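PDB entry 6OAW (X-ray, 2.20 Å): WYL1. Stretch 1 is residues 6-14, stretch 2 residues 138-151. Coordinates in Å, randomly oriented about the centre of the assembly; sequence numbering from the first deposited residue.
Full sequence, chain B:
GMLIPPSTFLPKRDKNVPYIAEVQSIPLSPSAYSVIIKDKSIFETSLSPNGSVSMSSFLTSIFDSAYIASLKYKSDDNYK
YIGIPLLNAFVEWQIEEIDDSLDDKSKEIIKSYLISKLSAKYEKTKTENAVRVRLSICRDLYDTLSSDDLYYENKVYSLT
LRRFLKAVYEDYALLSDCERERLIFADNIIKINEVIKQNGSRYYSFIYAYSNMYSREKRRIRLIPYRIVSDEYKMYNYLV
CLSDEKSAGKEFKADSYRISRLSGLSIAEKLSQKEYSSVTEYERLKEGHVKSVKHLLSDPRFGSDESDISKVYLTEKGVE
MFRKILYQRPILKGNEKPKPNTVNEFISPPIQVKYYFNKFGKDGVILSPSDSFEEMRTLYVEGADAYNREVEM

Stretch 1 (6-14) PSTFLPKRD
Stretch 2 138-151: CRDLYDTLSSDDLY

Residues 6-14 form an irregular segment with no helix or strand. Most of it is extended, with phi/psi of -120/156 at Thr-8, -130/145 at Leu-10, -71/150 at Pro-11 and -89/151 at Arg-13. Ser-7 (-95/-27) and Phe-9 (-55/-42) interrupt this with helical values. In the second stretch, a helix begins at Arg-139 and runs through Thr-144. Cys-138 caps the helix: Leu-141 N donates to Cys-138 SG at 3.6 Å. The chain then turns through Ser-146 (-108/-1) and Ser-147 (-80/172).

The first stretch runs past the end of this helix and then back along its side. Its early residues face the turn after the helix, and Arg-13 reaches the first turns. The two chains therefore run in opposite senses. Leu-10 CA lies 4.7 Å from Ser-146 CA, and Phe-9 CA lies 5.9 Å from Leu-145 CA. One weak backbone hydrogen bond marks this register, from Leu-10 N to Leu-145 O at 3.4 Å. A CA-H...O contact places Ser-146 CA 3.2 Å from Leu-10 O. Leu-10 O also accepts from Thr-8 OG1 at 2.6 Å, which ties the bend in the first stretch together.

Tyr-142 (chi1 t, chi2 -84°) points toward the first stretch. Tyr-142 OH donates to Pro-11 O at 2.6 Å, a short bond at the ring edge. Leu-10 (m, t) makes apolar contacts with both Tyr-142 and Leu-145. Leu-10 CD1 lies 3.7 Å from Tyr-142 CE2 and 3.8 Å from Leu-145 CB. Phe-9 (chi1 m, chi2 -67°) is buried, and Phe-9 CD2 meets Leu-150 CD1 at 4.1 Å, at the edge of the phenyl ring. Leu-150 is m, t. Thr-8 (p) turns its methyl to the turn, with Thr-8 CG2 3.3 Å from Ser-147 O.

Arg-13 makes the charged contact. Its chi1 is p, chi2 and chi3 are t, and chi4 is 79°. The extended chain passes Tyr-142, with Arg-13 CB 3.7 Å from Tyr-142 CE1. It ends in a salt bridge to Asp-143 (chi1 m, chi2 -21°). Arg-13 NE donates to Asp-143 OD1 at 2.9 Å, and Arg-13 NH1 to Asp-143 OD2 at 3.0 Å. Two nitrogens thus meet both carboxylate oxygens. Arg-139 (t, t, p, chi4 -174°) lays Arg-139 CD over one face of the Arg-13 guanidinium, 3.3 Å from Arg-13 NH1. This brings like charges close, with Arg-13 NH1 3.7 Å from Arg-139 NE. The nearby Asp-143 carboxylate offsets some of that repulsion. Together the two stretches bury 668 Å².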

# COMPACT_ATOMS: atom_id res chain seq x y z
N PRO B 6 23.54 14.65 -27.47
CA PRO B 6 24.31 13.90 -26.48
C PRO B 6 23.63 12.54 -26.29
O PRO B 6 22.44 12.43 -26.51
CB PRO B 6 24.24 14.77 -25.22
CG PRO B 6 22.96 15.59 -25.38
CD PRO B 6 22.78 15.77 -26.88
N SER B 7 24.41 11.54 -25.88
CA SER B 7 23.92 10.16 -25.58
C SER B 7 23.62 9.97 -24.08
O SER B 7 22.74 9.15 -23.78
CB SER B 7 24.90 9.14 -26.08
OG SER B 7 26.21 9.41 -25.58
N THR B 8 24.26 10.72 -23.18
CA THR B 8 24.19 10.46 -21.71
C THR B 8 23.61 11.66 -20.94
O THR B 8 23.69 12.81 -21.44
CB THR B 8 25.57 10.06 -21.16
OG1 THR B 8 26.45 11.17 -21.27
CG2 THR B 8 26.16 8.88 -21.89
N PHE B 9 23.04 11.39 -19.76
CA PHE B 9 22.41 12.41 -18.88
C PHE B 9 23.39 13.53 -18.58
O PHE B 9 22.99 14.70 -18.56
CB PHE B 9 21.95 11.77 -17.57
CG PHE B 9 20.74 10.88 -17.74
CD1 PHE B 9 19.52 11.44 -18.09
CD2 PHE B 9 20.82 9.52 -17.54
CE1 PHE B 9 18.39 10.66 -18.22
CE2 PHE B 9 19.70 8.72 -17.70
CZ PHE B 9 18.48 9.30 -18.02
N LEU B 10 24.64 13.15 -18.32
CA LEU B 10 25.75 14.07 -17.95
C LEU B 10 26.95 13.73 -18.83
O LEU B 10 27.16 12.57 -19.17
CB LEU B 10 26.08 13.88 -16.47
CG LEU B 10 24.99 14.28 -15.48
CD1 LEU B 10 25.40 13.90 -14.06
CD2 LEU B 10 24.68 15.77 -15.57
N PRO B 11 27.75 14.75 -19.23
CA PRO B 11 28.91 14.51 -20.09
C PRO B 11 29.99 13.78 -19.28
O PRO B 11 30.03 13.95 -18.06
CB PRO B 11 29.33 15.92 -20.53
CG PRO B 11 28.85 16.83 -19.41
CD PRO B 11 27.62 16.15 -18.82
N LYS B 12 30.80 12.96 -19.95
CA LYS B 12 31.96 12.27 -19.32
C LYS B 12 32.87 13.39 -18.80
O LYS B 12 33.04 14.39 -19.54
CB LYS B 12 32.66 11.34 -20.32
CG LYS B 12 31.78 10.45 -21.18
N ARG B 13 33.38 13.27 -17.58
CA ARG B 13 34.25 14.31 -16.96
C ARG B 13 35.72 14.05 -17.31
O ARG B 13 36.08 12.87 -17.51
CB ARG B 13 34.08 14.32 -15.44
CG ARG B 13 34.57 13.05 -14.75
CD ARG B 13 34.21 13.05 -13.29
NE ARG B 13 34.62 11.81 -12.66
CZ ARG B 13 35.86 11.52 -12.28
NH1 ARG B 13 36.11 10.35 -11.70
NH2 ARG B 13 36.86 12.36 -12.48
N ASP B 14 36.54 15.10 -17.38
CA ASP B 14 38.02 14.97 -17.42
C ASP B 14 38.44 14.36 -16.08
O ASP B 14 38.36 15.08 -15.07
CB ASP B 14 38.74 16.30 -17.70
N CYS B 138 27.98 12.59 -5.92
CA CYS B 138 29.34 12.05 -5.63
C CYS B 138 29.99 11.57 -6.93
O CYS B 138 29.30 11.37 -7.96
CB CYS B 138 29.33 10.95 -4.57
SG CYS B 138 28.56 9.38 -5.06
N ARG B 139 31.30 11.40 -6.89
CA ARG B 139 32.09 11.01 -8.09
C ARG B 139 31.55 9.69 -8.67
O ARG B 139 31.42 9.63 -9.90
CB ARG B 139 33.57 10.90 -7.75
CG ARG B 139 34.49 11.06 -8.95
CD ARG B 139 35.94 10.98 -8.50
NE ARG B 139 36.26 9.63 -8.07
CZ ARG B 139 37.40 9.26 -7.52
NH1 ARG B 139 38.38 10.13 -7.33
NH2 ARG B 139 37.56 7.99 -7.17
N ASP B 140 31.26 8.68 -7.84
CA ASP B 140 30.78 7.35 -8.31
C ASP B 140 29.44 7.51 -9.04
O ASP B 140 29.31 6.93 -10.13
CB ASP B 140 30.69 6.31 -7.19
CG ASP B 140 32.05 5.82 -6.73
OD1 ASP B 140 33.02 6.05 -7.46
OD2 ASP B 140 32.14 5.26 -5.63
N LEU B 141 28.51 8.30 -8.49
CA LEU B 141 27.19 8.53 -9.13
C LEU B 141 27.41 9.35 -10.41
O LEU B 141 26.73 9.06 -11.40
CB LEU B 141 26.21 9.24 -8.19
CG LEU B 141 24.81 9.43 -8.78
CD1 LEU B 141 24.18 8.10 -9.19
CD2 LEU B 141 23.89 10.14 -7.82
N TYR B 142 28.32 10.31 -10.41
CA TYR B 142 28.57 11.13 -11.62
C TYR B 142 28.97 10.21 -12.77
O TYR B 142 28.42 10.37 -13.87
CB TYR B 142 29.64 12.22 -11.43
CG TYR B 142 29.69 13.14 -12.62
CD1 TYR B 142 30.44 12.80 -13.73
CD2 TYR B 142 28.90 14.27 -12.68
CE1 TYR B 142 30.46 13.61 -14.86
CE2 TYR B 142 28.88 15.08 -13.81
CZ TYR B 142 29.66 14.74 -14.90
OH TYR B 142 29.65 15.53 -16.01
N ASP B 143 29.90 9.28 -12.50
CA ASP B 143 30.47 8.36 -13.52
C ASP B 143 29.39 7.37 -13.99
O ASP B 143 29.41 7.05 -15.18
CB ASP B 143 31.76 7.70 -13.01
CG ASP B 143 32.91 8.68 -12.90
OD1 ASP B 143 32.86 9.74 -13.57
OD2 ASP B 143 33.85 8.40 -12.14
N THR B 144 28.45 6.97 -13.14
CA THR B 144 27.29 6.13 -13.55
C THR B 144 26.37 6.96 -14.46
O THR B 144 26.00 6.46 -15.53
CB THR B 144 26.53 5.56 -12.34
OG1 THR B 144 27.42 4.72 -11.62
CG2 THR B 144 25.30 4.77 -12.74
N LEU B 145 26.04 8.19 -14.07
CA LEU B 145 25.07 9.03 -14.83
C LEU B 145 25.69 9.54 -16.13
O LEU B 145 24.93 10.08 -16.96
CB LEU B 145 24.64 10.19 -13.94
CG LEU B 145 23.79 9.81 -12.73
CD1 LEU B 145 23.51 11.03 -11.89
CD2 LEU B 145 22.48 9.19 -13.16
N SER B 146 27.01 9.40 -16.32
CA SER B 146 27.70 9.80 -17.57
C SER B 146 28.13 8.56 -18.38
O SER B 146 28.74 8.74 -19.44
CB SER B 146 28.89 10.70 -17.27
OG SER B 146 29.80 10.02 -16.41
N SER B 147 27.86 7.35 -17.88
CA SER B 147 28.28 6.08 -18.54
C SER B 147 27.31 5.75 -19.67
O SER B 147 26.25 6.39 -19.76
CB SER B 147 28.35 4.93 -17.57
OG SER B 147 27.05 4.53 -17.20
N ASP B 148 27.65 4.73 -20.45
CA ASP B 148 26.82 4.23 -21.57
C ASP B 148 25.86 3.15 -21.05
O ASP B 148 25.18 2.54 -21.86
CB ASP B 148 27.73 3.75 -22.72
CG ASP B 148 28.56 4.87 -23.33
OD1 ASP B 148 27.97 5.96 -23.57
OD2 ASP B 148 29.79 4.68 -23.54
N ASP B 149 25.81 2.92 -19.73
CA ASP B 149 25.07 1.77 -19.13
C ASP B 149 23.68 2.21 -18.69
O ASP B 149 23.08 1.51 -17.88
CB ASP B 149 25.87 1.16 -17.97
CG ASP B 149 27.12 0.42 -18.40
OD1 ASP B 149 27.06 -0.27 -19.43
OD2 ASP B 149 28.13 0.53 -17.72
N LEU B 150 23.17 3.32 -19.21
CA LEU B 150 21.78 3.82 -18.98
C LEU B 150 21.12 4.10 -20.34
O LEU B 150 20.37 5.10 -20.46
CB LEU B 150 21.86 5.09 -18.12
CG LEU B 150 22.11 4.84 -16.63
CD1 LEU B 150 22.44 6.13 -15.89
CD2 LEU B 150 20.90 4.17 -16.00
N TYR B 151 21.44 3.28 -21.34
CA TYR B 151 21.01 3.48 -22.75
C TYR B 151 19.51 3.80 -22.80
O TYR B 151 19.12 4.82 -23.36
CB TYR B 151 21.41 2.26 -23.58
CG TYR B 151 21.09 2.35 -25.05
CD1 TYR B 151 21.74 3.25 -25.89
CD2 TYR B 151 20.13 1.52 -25.61
CE1 TYR B 151 21.42 3.34 -27.23
CE2 TYR B 151 19.80 1.59 -26.95
CZ TYR B 151 20.44 2.50 -27.76
OH TYR B 151 20.08 2.56 -29.07